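Long-range contacts in probable L,D-transpeptidase 3 (Mycobacterium tuberculosis, PDB 6D4K), which is a probable cell-wall transpeptidase that may anchor proteins to peptidoglycan, does not make 3->3 cross-links from tetrapeptide stems, and is acylated by the beta-lactam faropenem: residues A[27-32]-A[48-53]; A[57-62]-A[78-83]; A[72-77]-A[90-95]; A[116-121]-A[256-261]; A[179-184]-A[204-209]. All coordinates share one frame; numbering follows the deposited sequence.

Contact 1 of 5, residues A[27-32]-A[48-53]; sequences AVASVL and TFSAPI
A29 and S30 both face T48, a classic beta bulge where the antiparallel strands 28-32 and 45-49 pair at one edge of the four-stranded sheet of the bacterial Ig domain. The close-fitting part is the backbone. T48 O takes two N-H groups in its carbonyl plane, from A29 N at 2.7 Å and from S30 N at 3.3 Å, the longer one on a lone pair. T48 N returns a nearly straight bond to S30 O (2.9 Å, 173° at the hydrogen), closing the hydrogen-bonded pair S30-T48. Beyond the bulge V28 and F49 form a non-hydrogen-bonded pair with diverging side chains, so that V28 CG2 only grazes F49 CE1 at 4.2 Å. The F49 ring is buried, with I53 CD1 over the centre of one face and V66 and V86 also against it. The side of S30 and T48 is looser and more open to solvent, S30 being exposed: S30 OG lies 3.6 Å from T48 CB. Where the strands part, A27 O accepts S50 N at 2.9 Å and also a proton from a water, which in turn accepts A51 N at 3.0 Å.

Contact 2 of 5, residues A[57-62]-A[78-83]; sequences ANRHAA and FEWLDN
R59 lays its side chain across one face of the W80 indole, from R59 CB beside W80 CE2 and CZ2 to the guanidinium near W80 CD2 and CE3. CG anti to the carbonyl carbon (chi1 -69°) and a chain extended from CG to NE keep the arginine from CB to NE close to the ring face. CD sits over the five-membered ring, 3.5 Å from its centroid and 12° off the normal, a CH-pi contact. Farther out the guanidinium stacks on the indole, centres 4.5 Å apart and planes 10° apart, and NH1 comes to 3.5 Å from W80 CB. A62 CB, one turn of the helix on, meets the benzo edge at W80 CH2 (4.0 Å). This fastens helix 59-65 to the end of strand 76-80 in the Ig domain; E63 of the same helix accepts a hydrogen bond from W80 NE1, and V86 also touches the tryptophan. At the far end R59 NH2 lies 3.1 Å from N83 OD1, but the angle is too poor for a hydrogen bond. The contact thus rests on flat stacking and CH-pi packing, to which the arginine's charge may add, while the indole N-H is satisfied by a carboxylate.

Contact 3 of 5, residues A[72-77]-A[90-95]; sequences PAMTGK and PDRFWP
T75 OG1 gives its proton to D91 OD2 at 2.6 Å, on the anti side of a carboxylate whose other oxygen, OD1, forms a salt bridge with K77 NZ at 2.8 Å. The lysine comes from above the carboxylate plane, 37° out of it. These residues flank the antiparallel G76-P90 pair, where strand 76-80 meets the end of strand 85-90 in the sheet of the Ig domain, and D91 N adds a bond to T75 O (2.8 Å). Past the pair both segments become loops, joined by M74. Its CG is anti to the backbone N (chi1 175°) and the chain then folds back at chi2 and chi3, which sets SD over the centre of the R92 guanidinium, 3.6 Å above the plane. The methyl CE lies over the rim of the buried W94 ring, and SD stands 5.2 Å from the centroid of its six-membered ring, a distant Met-aromatic contact. W94 NE1 itself bonds to H43 O, and F111 meets the indole edge-to-face. At its edge the R92 guanidinium is held flat by two in-plane partners: NH2 donates to a lone pair of A73 O at 2.9 Å, and NH1 to a water that donates to T75 OG1.

Contact 4 of 5, residues A[116-121]-A[256-261]; sequences AVVGVA and PVIVQE
The side chain of V118 has CG1 anti to its own nitrogen (chi1 180°), a setting that carries CG1 to I258 CD1 at 3.8 Å and leaves CG2 against P256 CG, also at 3.8 Å. I258 sends CG1 anti to its carbonyl carbon, and this together with an unusual chi2 of 116° brings CD1 to V118 and, more distantly, to V120 CG2. On this same face V120 CG1 lies against the amide of Q260, 3.7 Å from CD. Strands 117-122 and 256-260 run parallel here, 15° apart, in the mixed sheet of the YkuD-type catalytic domain, pairing the sheet's first and last strands in chain order. Four backbone bonds join them: G119 N to P256 O, I258 N to G119 O, A121 N to I258 O at 2.7 Å, and Q260 N to A121 O. The longest, from G119 N at 3.3 Å, shares P256 O with a water that also donates to V117 O. On the other face A121 CB meets V259 CG2 at 4.2 Å, G119, with no side chain, pairs with V257, and this buried layer continues into F128 and I237. The side chain of V259 is about 10 Å from that of C236, the cysteine acylated by faropenem.

Contact 5 of 5, residues A[179-184]-A[204-209]; sequences KERSVI and VDYAVR
The R181 guanidinium lies flat on the Y206 ring, with Y206 CE1 over the guanidinium centre and the planes 17° apart. The two residues belong to an antiparallel pairing in the L,D-transpeptidase catalytic domain, interrupted by a G1 beta bulge at S182 and V183, which both face V204. The overlap is offset: R181 CZ is 4.0 Å from the ring centroid and 35° off its normal, and NE stands toward the rim, an off-centre cation-pi contact. At the guanidinium edge D205 takes two nitrogens side-on, NE giving its proton to D205 O at 3.1 Å and NH2 forming a salt bridge with D205 OD1 at 3.0 Å on the syn side. Bends at chi2 and chi3 curl the arginine back onto the opposite strand for this grip. Before the bulge E180 and A207 exchange two backbone bonds; after it V204 N donates to V183 O at 2.9 Å, while the return bond from V183 N is weak. On the face that carries V183, V204 and A207, V183 CG1 packs on A207 CB (3.6 Å). D205 OD2 has a second cationic partner in R241 of helix 241-250, so the carboxylate would be stabilised in its charged form, and Y248 of that helix meets Y206 edge-to-face. V204 touches H218, the predicted proton donor/acceptor, which places the bulge beside the active site. At the turn itself D205 O is gripped from opposite faces of its carbonyl plane, by R181 NE and by S182 N, the latter at 3.0 Å.

Contacts 1, 2 and 3 lie in the Ig domain, contacts 4 and 5 in the catalytic domain. Contact 1 closes before contact 2 opens; their centres are 11 Å apart, and they touch through F49 on W80 and a probable hydrogen bond from I53 N to N83 O. Contact 3 shares strand 76-80 with contact 2 and alternates with it along the chain, its centre 19 Å away at the other end of that strand. It also bridges the domains: F93 CZ packs on P256 CG of contact 4 at 3.4 Å. Contact 5 is nested within the long chain loop that contact 4 closes, their centres 18 Å apart; neighbouring strands 256-260 and 172-180 connect them within one sheet.

Contact 1 of 5, residues A[27-32]-A[48-53]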
# COMPACT_ATOMS: atom_id res chain seq x y z
N ALA A 27 15.66 -22.24 10.11
CA ALA A 27 16.02 -22.34 8.70
C ALA A 27 15.11 -21.46 7.85
O ALA A 27 13.88 -21.55 7.94
CB ALA A 27 15.91 -23.79 8.24
N VAL A 28 15.71 -20.64 7.01
CA VAL A 28 14.98 -19.71 6.15
C VAL A 28 14.75 -20.35 4.79
O VAL A 28 15.70 -20.73 4.09
CB VAL A 28 15.75 -18.39 6.00
CG1 VAL A 28 15.09 -17.51 4.94
CG2 VAL A 28 15.82 -17.68 7.33
N ALA A 29 13.48 -20.46 4.39
CA ALA A 29 13.17 -21.00 3.08
C ALA A 29 13.44 -19.96 2.00
O ALA A 29 14.04 -20.28 0.96
CB ALA A 29 11.72 -21.46 3.04
N SER A 30 13.01 -18.72 2.23
CA SER A 30 13.05 -17.73 1.17
C SER A 30 12.90 -16.34 1.76
O SER A 30 12.45 -16.17 2.90
CB SER A 30 11.94 -17.98 0.15
OG SER A 30 10.67 -17.91 0.78
N VAL A 31 13.26 -15.34 0.96
CA VAL A 31 13.22 -13.94 1.34
C VAL A 31 12.63 -13.14 0.20
O VAL A 31 12.92 -13.41 -0.97
CB VAL A 31 14.65 -13.44 1.64
CG1 VAL A 31 14.71 -11.93 1.64
CG2 VAL A 31 15.12 -14.02 2.95
N LEU A 32 11.80 -12.15 0.54
CA LEU A 32 11.38 -11.12 -0.42
C LEU A 32 11.99 -9.81 0.05
O LEU A 32 12.10 -9.59 1.26
CB LEU A 32 9.87 -10.95 -0.43
CG LEU A 32 9.02 -12.14 -0.85
CD1 LEU A 32 7.56 -11.75 -0.76
CD2 LEU A 32 9.39 -12.61 -2.25
N THR A 48 10.55 -16.01 5.13
CA THR A 48 9.69 -17.18 5.27
C THR A 48 10.53 -18.33 5.79
O THR A 48 11.55 -18.68 5.19
CB THR A 48 9.05 -17.55 3.93
OG1 THR A 48 8.20 -16.47 3.51
CG2 THR A 48 8.22 -18.84 4.06
N PHE A 49 10.10 -18.92 6.90
CA PHE A 49 10.81 -20.01 7.53
C PHE A 49 10.36 -21.37 7.00
O PHE A 49 9.22 -21.54 6.57
CB PHE A 49 10.64 -19.97 9.05
CG PHE A 49 11.27 -18.78 9.69
CD1 PHE A 49 12.62 -18.80 9.99
CD2 PHE A 49 10.53 -17.65 9.98
CE1 PHE A 49 13.24 -17.71 10.60
CE2 PHE A 49 11.14 -16.52 10.58
CZ PHE A 49 12.49 -16.57 10.90
N SER A 50 11.27 -22.34 7.03
CA SER A 50 10.93 -23.67 6.53
C SER A 50 9.88 -24.35 7.40
O SER A 50 9.12 -25.18 6.90
CB SER A 50 12.18 -24.54 6.38
OG SER A 50 12.98 -24.06 5.32
N ALA A 51 9.80 -24.01 8.68
CA ALA A 51 8.79 -24.57 9.57
C ALA A 51 8.28 -23.51 10.53
O ALA A 51 9.00 -22.57 10.86
CB ALA A 51 9.34 -25.76 10.38
N PRO A 52 7.04 -23.64 10.99
CA PRO A 52 6.50 -22.67 11.95
C PRO A 52 7.33 -22.56 13.21
O PRO A 52 7.86 -23.54 13.73
CB PRO A 52 5.10 -23.22 12.25
CG PRO A 52 4.74 -23.99 11.03
CD PRO A 52 6.02 -24.61 10.55
N ILE A 53 7.42 -21.33 13.72
CA ILE A 53 7.98 -21.07 15.03
C ILE A 53 6.80 -20.72 15.92
O ILE A 53 6.35 -19.57 15.96
CB ILE A 53 9.02 -19.93 14.96
CG1 ILE A 53 10.13 -20.30 13.98
CG2 ILE A 53 9.57 -19.67 16.35
CD1 ILE A 53 10.98 -19.15 13.54
O HOH W 1 12.41 -23.10 9.86

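Contact 2 of 5, residues A[57-62]-A[78-83]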
# COMPACT_ATOMS: atom_id res chain seq x y z
N ALA A 57 8.23 -17.06 22.51
CA ALA A 57 9.46 -16.72 23.20
C ALA A 57 10.69 -17.01 22.34
O ALA A 57 11.72 -16.36 22.51
CB ALA A 57 9.54 -17.42 24.56
N ASN A 58 10.58 -17.96 21.40
CA ASN A 58 11.70 -18.23 20.50
C ASN A 58 11.81 -17.21 19.37
O ASN A 58 12.81 -17.23 18.64
CB ASN A 58 11.61 -19.64 19.91
CG ASN A 58 11.79 -20.73 20.96
OD1 ASN A 58 12.34 -20.50 22.04
ND2 ASN A 58 11.32 -21.93 20.63
N ARG A 59 10.83 -16.33 19.22
CA ARG A 59 10.86 -15.41 18.08
C ARG A 59 11.99 -14.40 18.19
O ARG A 59 12.49 -13.94 17.17
CB ARG A 59 9.49 -14.75 17.90
CG ARG A 59 8.44 -15.74 17.42
CD ARG A 59 7.09 -15.12 17.16
NE ARG A 59 6.20 -16.10 16.53
CZ ARG A 59 4.94 -15.86 16.18
NH1 ARG A 59 4.40 -14.67 16.41
NH2 ARG A 59 4.22 -16.81 15.61
N HIS A 60 12.41 -14.05 19.40
CA HIS A 60 13.52 -13.12 19.52
C HIS A 60 14.82 -13.74 19.03
O HIS A 60 15.60 -13.09 18.33
CB HIS A 60 13.64 -12.62 20.96
CG HIS A 60 12.56 -11.67 21.33
ND1 HIS A 60 12.27 -10.55 20.57
CD2 HIS A 60 11.66 -11.69 22.34
CE1 HIS A 60 11.25 -9.91 21.12
NE2 HIS A 60 10.87 -10.57 22.20
N ALA A 61 15.05 -15.01 19.36
CA ALA A 61 16.22 -15.69 18.81
C ALA A 61 16.11 -15.84 17.30
O ALA A 61 17.10 -15.70 16.58
CB ALA A 61 16.42 -17.03 19.52
N ALA A 62 14.90 -16.11 16.79
CA ALA A 62 14.72 -16.20 15.34
C ALA A 62 15.03 -14.85 14.67
O ALA A 62 15.72 -14.81 13.65
CB ALA A 62 13.32 -16.70 15.00
N PHE A 78 10.66 -5.77 13.25
CA PHE A 78 10.08 -7.05 12.87
C PHE A 78 8.61 -7.13 13.26
O PHE A 78 8.23 -6.72 14.36
CB PHE A 78 10.83 -8.20 13.54
CG PHE A 78 12.17 -8.51 12.92
CD1 PHE A 78 12.25 -9.11 11.67
CD2 PHE A 78 13.34 -8.23 13.61
CE1 PHE A 78 13.49 -9.42 11.12
CE2 PHE A 78 14.58 -8.53 13.05
CZ PHE A 78 14.65 -9.13 11.81
N GLU A 79 7.80 -7.66 12.35
CA GLU A 79 6.39 -7.96 12.61
C GLU A 79 6.13 -9.38 12.12
O GLU A 79 6.43 -9.70 10.97
CB GLU A 79 5.47 -7.02 11.84
CG GLU A 79 5.69 -5.54 12.07
CD GLU A 79 4.74 -4.70 11.23
OE1 GLU A 79 4.18 -5.23 10.24
OE2 GLU A 79 4.56 -3.50 11.57
N TRP A 80 5.56 -10.21 12.98
CA TRP A 80 5.25 -11.59 12.60
C TRP A 80 3.90 -11.64 11.90
O TRP A 80 2.88 -11.23 12.46
CB TRP A 80 5.31 -12.50 13.83
CG TRP A 80 6.73 -12.70 14.26
CD1 TRP A 80 7.48 -11.84 15.00
CD2 TRP A 80 7.58 -13.80 13.91
NE1 TRP A 80 8.76 -12.34 15.15
CE2 TRP A 80 8.84 -13.54 14.49
CE3 TRP A 80 7.40 -14.97 13.16
CZ2 TRP A 80 9.93 -14.42 14.34
CZ3 TRP A 80 8.45 -15.85 13.03
CH2 TRP A 80 9.72 -15.56 13.60
N LEU A 81 3.91 -12.11 10.65
CA LEU A 81 2.68 -12.24 9.87
C LEU A 81 2.02 -13.60 10.04
O LEU A 81 0.80 -13.71 9.89
CB LEU A 81 2.97 -12.00 8.38
CG LEU A 81 3.67 -10.69 8.03
CD1 LEU A 81 3.80 -10.49 6.53
CD2 LEU A 81 2.94 -9.53 8.67
N ASP A 82 2.81 -14.63 10.34
CA ASP A 82 2.35 -15.98 10.59
C ASP A 82 3.43 -16.64 11.43
O ASP A 82 4.49 -16.04 11.67
CB ASP A 82 2.13 -16.74 9.27
CG ASP A 82 1.02 -17.78 9.35
OD1 ASP A 82 0.70 -18.29 10.45
OD2 ASP A 82 0.46 -18.10 8.27
N ASN A 83 3.17 -17.87 11.89
CA ASN A 83 4.18 -18.59 12.67
C ASN A 83 5.45 -18.82 11.88
O ASN A 83 6.51 -19.05 12.48
CB ASN A 83 3.68 -19.96 13.12
CG ASN A 83 2.42 -19.88 13.94
OD1 ASN A 83 2.36 -19.15 14.94
ND2 ASN A 83 1.41 -20.65 13.55

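Contact 3 of 5, residues A[72-77]-A[90-95]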
# COMPACT_ATOMS: atom_id res chain seq x y z
N PRO A 72 22.35 0.74 1.39
CA PRO A 72 22.73 1.54 2.56
C PRO A 72 22.11 1.03 3.86
O PRO A 72 21.08 0.36 3.82
CB PRO A 72 22.11 2.91 2.23
CG PRO A 72 20.95 2.59 1.37
CD PRO A 72 21.44 1.48 0.50
N ALA A 73 22.72 1.36 4.99
CA ALA A 73 22.20 0.94 6.28
C ALA A 73 20.80 1.49 6.49
O ALA A 73 20.47 2.60 6.05
CB ALA A 73 23.13 1.44 7.40
N MET A 74 19.96 0.70 7.17
CA MET A 74 18.56 1.04 7.39
C MET A 74 18.17 0.39 8.71
O MET A 74 18.50 -0.78 8.94
CB MET A 74 17.70 0.48 6.25
CG MET A 74 16.19 0.67 6.44
SD MET A 74 15.65 2.38 6.37
CE MET A 74 15.80 2.68 4.61
N THR A 75 17.48 1.14 9.57
CA THR A 75 16.84 0.57 10.75
C THR A 75 15.42 0.12 10.40
O THR A 75 14.79 0.63 9.46
CB THR A 75 16.82 1.58 11.90
OG1 THR A 75 16.05 2.72 11.51
CG2 THR A 75 18.24 2.02 12.28
N GLY A 76 14.91 -0.84 11.17
CA GLY A 76 13.58 -1.36 10.94
C GLY A 76 13.05 -2.15 12.12
O GLY A 76 13.69 -2.24 13.17
N LYS A 77 11.85 -2.69 11.94
CA LYS A 77 11.18 -3.40 13.01
C LYS A 77 10.56 -4.69 12.47
O LYS A 77 9.98 -4.69 11.39
CB LYS A 77 10.07 -2.54 13.62
CG LYS A 77 10.57 -1.31 14.37
CD LYS A 77 9.45 -0.32 14.64
CE LYS A 77 9.95 0.87 15.45
NZ LYS A 77 10.88 1.69 14.64
N PRO A 90 11.16 -1.35 7.10
CA PRO A 90 12.14 -0.28 7.25
C PRO A 90 11.52 0.96 7.88
O PRO A 90 10.38 1.32 7.59
CB PRO A 90 12.60 -0.01 5.81
CG PRO A 90 11.45 -0.48 4.95
CD PRO A 90 10.87 -1.67 5.69
N ASP A 91 12.31 1.64 8.72
CA ASP A 91 11.82 2.84 9.37
C ASP A 91 11.75 4.03 8.42
O ASP A 91 11.07 5.02 8.71
CB ASP A 91 12.76 3.21 10.50
CG ASP A 91 12.68 2.29 11.70
OD1 ASP A 91 11.63 1.65 11.93
OD2 ASP A 91 13.68 2.25 12.46
N ARG A 92 12.48 3.97 7.30
CA ARG A 92 12.56 5.04 6.32
C ARG A 92 12.37 4.41 4.95
O ARG A 92 12.39 3.19 4.82
CB ARG A 92 13.93 5.75 6.40
CG ARG A 92 14.50 5.93 7.81
CD ARG A 92 15.82 6.66 7.78
NE ARG A 92 16.77 6.05 6.86
CZ ARG A 92 17.77 5.24 7.22
NH1 ARG A 92 17.97 4.93 8.50
NH2 ARG A 92 18.58 4.75 6.29
N PHE A 93 12.20 5.24 3.93
CA PHE A 93 12.13 4.73 2.57
C PHE A 93 13.52 4.39 2.06
O PHE A 93 14.50 5.09 2.34
CB PHE A 93 11.52 5.79 1.64
CG PHE A 93 10.13 6.21 2.02
CD1 PHE A 93 9.33 5.40 2.81
CD2 PHE A 93 9.62 7.43 1.59
CE1 PHE A 93 8.04 5.80 3.16
CE2 PHE A 93 8.34 7.83 1.93
CZ PHE A 93 7.55 7.02 2.73
N TRP A 94 13.61 3.30 1.30
CA TRP A 94 14.82 3.00 0.54
C TRP A 94 15.07 4.14 -0.44
O TRP A 94 14.13 4.78 -0.92
CB TRP A 94 14.62 1.71 -0.26
CG TRP A 94 14.28 0.51 0.54
CD1 TRP A 94 13.10 -0.18 0.50
CD2 TRP A 94 15.12 -0.17 1.48
NE1 TRP A 94 13.15 -1.24 1.39
CE2 TRP A 94 14.38 -1.27 1.98
CE3 TRP A 94 16.43 0.03 1.93
CZ2 TRP A 94 14.90 -2.14 2.94
CZ3 TRP A 94 16.95 -0.83 2.88
CH2 TRP A 94 16.18 -1.92 3.37
N PRO A 95 16.33 4.37 -0.83
CA PRO A 95 16.59 5.30 -1.93
C PRO A 95 15.98 4.76 -3.22
O PRO A 95 16.00 3.55 -3.47
CB PRO A 95 18.12 5.36 -2.01
CG PRO A 95 18.58 4.06 -1.44
CD PRO A 95 17.55 3.66 -0.40
O HOH W 2 16.57 5.42 10.79
O HOH W 3 14.01 0.42 14.42

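Contact 4 of 5, residues A[116-121]-A[256-261]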
# COMPACT_ATOMS: atom_id res chain seq x y z
N ALA A 116 10.35 6.67 -6.45
CA ALA A 116 9.59 6.81 -5.21
C ALA A 116 8.22 7.35 -5.57
O ALA A 116 8.06 8.54 -5.85
CB ALA A 116 10.31 7.73 -4.23
N VAL A 117 7.22 6.49 -5.59
CA VAL A 117 5.86 6.90 -5.94
C VAL A 117 5.09 6.89 -4.63
O VAL A 117 4.77 5.82 -4.10
CB VAL A 117 5.23 6.00 -7.01
CG1 VAL A 117 3.81 6.47 -7.33
CG2 VAL A 117 6.12 5.94 -8.25
N VAL A 118 4.85 8.08 -4.09
CA VAL A 118 4.30 8.25 -2.75
C VAL A 118 2.91 8.84 -2.88
O VAL A 118 2.72 9.84 -3.58
CB VAL A 118 5.18 9.18 -1.90
CG1 VAL A 118 4.59 9.35 -0.51
CG2 VAL A 118 6.63 8.68 -1.84
N GLY A 119 1.94 8.24 -2.20
CA GLY A 119 0.60 8.77 -2.16
C GLY A 119 0.20 9.17 -0.75
O GLY A 119 0.38 8.38 0.18
N VAL A 120 -0.31 10.38 -0.58
CA VAL A 120 -0.70 10.89 0.74
C VAL A 120 -2.18 11.22 0.71
O VAL A 120 -2.62 12.09 -0.05
CB VAL A 120 0.13 12.11 1.15
CG1 VAL A 120 -0.31 12.61 2.53
CG2 VAL A 120 1.61 11.78 1.16
N ALA A 121 -2.96 10.52 1.54
CA ALA A 121 -4.39 10.77 1.67
C ALA A 121 -4.63 11.69 2.86
O ALA A 121 -4.13 11.43 3.96
CB ALA A 121 -5.15 9.47 1.88
N PRO A 256 5.01 3.48 -0.72
CA PRO A 256 4.30 3.90 0.49
C PRO A 256 3.04 4.69 0.21
O PRO A 256 2.94 5.47 -0.75
CB PRO A 256 5.34 4.78 1.20
CG PRO A 256 6.14 5.39 0.08
CD PRO A 256 6.19 4.31 -0.99
N VAL A 257 2.06 4.48 1.09
CA VAL A 257 0.83 5.25 1.11
C VAL A 257 0.64 5.74 2.54
O VAL A 257 0.65 4.94 3.48
CB VAL A 257 -0.39 4.43 0.66
CG1 VAL A 257 -1.69 5.22 0.83
CG2 VAL A 257 -0.21 4.01 -0.79
N ILE A 258 0.50 7.05 2.70
CA ILE A 258 0.34 7.66 4.01
C ILE A 258 -1.09 8.19 4.12
O ILE A 258 -1.59 8.84 3.19
CB ILE A 258 1.38 8.78 4.23
CG1 ILE A 258 2.78 8.17 4.25
CG2 ILE A 258 1.09 9.53 5.52
CD1 ILE A 258 3.68 8.63 3.13
N VAL A 259 -1.75 7.88 5.23
CA VAL A 259 -3.06 8.42 5.54
C VAL A 259 -2.90 9.32 6.75
O VAL A 259 -2.35 8.90 7.78
CB VAL A 259 -4.08 7.30 5.83
CG1 VAL A 259 -5.42 7.91 6.28
CG2 VAL A 259 -4.26 6.42 4.60
N GLN A 260 -3.36 10.56 6.63
CA GLN A 260 -3.24 11.52 7.71
C GLN A 260 -4.53 12.32 7.85
O GLN A 260 -5.34 12.40 6.92
CB GLN A 260 -2.06 12.47 7.48
CG GLN A 260 -2.26 13.40 6.31
CD GLN A 260 -0.98 14.09 5.89
OE1 GLN A 260 0.12 13.66 6.25
NE2 GLN A 260 -1.11 15.18 5.14
N GLU A 261 -4.71 12.90 9.03
CA GLU A 261 -5.84 13.77 9.30
C GLU A 261 -5.67 15.09 8.55
O GLU A 261 -6.51 15.46 7.74
CB GLU A 261 -6.00 14.03 10.80
CG GLU A 261 -5.70 12.83 11.68
CD GLU A 261 -6.96 12.09 12.12
OE1 GLU A 261 -8.05 12.39 11.58
OE2 GLU A 261 -6.87 11.22 13.00
O HOH W 4 2.08 5.19 -3.26

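Contact 5 of 5, residues A[179-184]-A[204-209]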
# COMPACT_ATOMS: atom_id res chain seq x y z
N LYS A 179 -1.67 -5.08 -6.65
CA LYS A 179 -2.39 -4.31 -7.67
C LYS A 179 -3.22 -5.31 -8.47
O LYS A 179 -2.69 -6.33 -8.91
CB LYS A 179 -1.41 -3.59 -8.65
CG LYS A 179 -0.82 -2.27 -8.18
CD LYS A 179 0.43 -1.95 -8.97
CE LYS A 179 0.22 -1.88 -10.47
NZ LYS A 179 1.27 -1.02 -11.07
N GLU A 180 -4.49 -4.99 -8.69
CA GLU A 180 -5.37 -5.90 -9.41
C GLU A 180 -6.41 -5.12 -10.20
O GLU A 180 -6.79 -4.01 -9.82
CB GLU A 180 -6.07 -6.85 -8.44
CG GLU A 180 -5.87 -8.30 -8.79
CD GLU A 180 -6.73 -9.23 -7.98
OE1 GLU A 180 -7.30 -10.17 -8.58
OE2 GLU A 180 -6.85 -9.01 -6.75
N ARG A 181 -6.89 -5.73 -11.28
CA ARG A 181 -7.95 -5.17 -12.12
C ARG A 181 -9.25 -5.94 -11.91
O ARG A 181 -9.24 -7.14 -11.63
CB ARG A 181 -7.57 -5.25 -13.59
CG ARG A 181 -6.29 -4.51 -13.95
CD ARG A 181 -6.51 -3.01 -13.92
NE ARG A 181 -7.68 -2.61 -14.70
CZ ARG A 181 -7.66 -2.31 -15.99
NH1 ARG A 181 -6.52 -2.37 -16.67
NH2 ARG A 181 -8.77 -1.95 -16.61
N SER A 182 -10.36 -5.22 -12.07
CA SER A 182 -11.70 -5.81 -12.10
C SER A 182 -11.92 -6.79 -10.95
O SER A 182 -12.46 -7.89 -11.12
CB SER A 182 -12.00 -6.45 -13.46
OG SER A 182 -12.00 -5.48 -14.49
N VAL A 183 -11.50 -6.39 -9.76
CA VAL A 183 -11.63 -7.25 -8.60
C VAL A 183 -12.98 -7.01 -7.93
O VAL A 183 -13.48 -5.88 -7.87
CB VAL A 183 -10.45 -7.09 -7.63
CG1 VAL A 183 -10.51 -5.75 -6.92
CG2 VAL A 183 -10.41 -8.24 -6.64
N ILE A 184 -13.59 -8.08 -7.45
CA ILE A 184 -14.88 -7.99 -6.78
C ILE A 184 -14.63 -7.60 -5.33
O ILE A 184 -13.87 -8.26 -4.62
CB ILE A 184 -15.65 -9.32 -6.87
CG1 ILE A 184 -15.99 -9.65 -8.32
CG2 ILE A 184 -16.91 -9.26 -6.01
CD1 ILE A 184 -16.82 -8.59 -9.01
N VAL A 204 -14.51 -3.46 -9.00
CA VAL A 204 -13.62 -2.31 -8.88
C VAL A 204 -12.58 -2.41 -9.98
O VAL A 204 -11.85 -3.40 -10.06
CB VAL A 204 -12.98 -2.25 -7.49
CG1 VAL A 204 -11.95 -1.15 -7.43
CG2 VAL A 204 -14.05 -2.04 -6.42
N ASP A 205 -12.49 -1.37 -10.81
CA ASP A 205 -11.69 -1.43 -12.03
C ASP A 205 -10.20 -1.49 -11.71
O ASP A 205 -9.49 -2.40 -12.17
CB ASP A 205 -12.01 -0.23 -12.92
CG ASP A 205 -11.75 -0.51 -14.38
OD1 ASP A 205 -11.00 -1.46 -14.69
OD2 ASP A 205 -12.30 0.23 -15.22
N TYR A 206 -9.69 -0.51 -10.97
CA TYR A 206 -8.30 -0.45 -10.56
C TYR A 206 -8.27 -0.54 -9.04
O TYR A 206 -8.99 0.21 -8.37
CB TYR A 206 -7.63 0.85 -11.02
CG TYR A 206 -7.60 1.02 -12.52
CD1 TYR A 206 -6.53 0.56 -13.27
CD2 TYR A 206 -8.66 1.62 -13.19
CE1 TYR A 206 -6.50 0.69 -14.64
CE2 TYR A 206 -8.64 1.76 -14.57
CZ TYR A 206 -7.57 1.30 -15.29
OH TYR A 206 -7.55 1.44 -16.66
N ALA A 207 -7.45 -1.44 -8.51
CA ALA A 207 -7.46 -1.70 -7.07
C ALA A 207 -6.03 -1.85 -6.57
O ALA A 207 -5.34 -2.81 -6.94
CB ALA A 207 -8.28 -2.95 -6.74
N VAL A 208 -5.61 -0.93 -5.70
CA VAL A 208 -4.28 -0.92 -5.10
C VAL A 208 -4.48 -1.28 -3.63
O VAL A 208 -5.00 -0.47 -2.85
CB VAL A 208 -3.61 0.45 -5.25
CG1 VAL A 208 -2.21 0.43 -4.66
CG2 VAL A 208 -3.57 0.88 -6.71
N ARG A 209 -4.12 -2.51 -3.24
CA ARG A 209 -4.36 -2.97 -1.87
C ARG A 209 -3.25 -2.44 -0.96
O ARG A 209 -2.06 -2.56 -1.28
CB ARG A 209 -4.36 -4.49 -1.82
CG ARG A 209 -4.59 -5.03 -0.43
CD ARG A 209 -4.23 -6.50 -0.32
NE ARG A 209 -5.11 -7.34 -1.12
CZ ARG A 209 -6.16 -8.00 -0.64
NH1 ARG A 209 -6.47 -7.92 0.65
NH2 ARG A 209 -6.90 -8.74 -1.45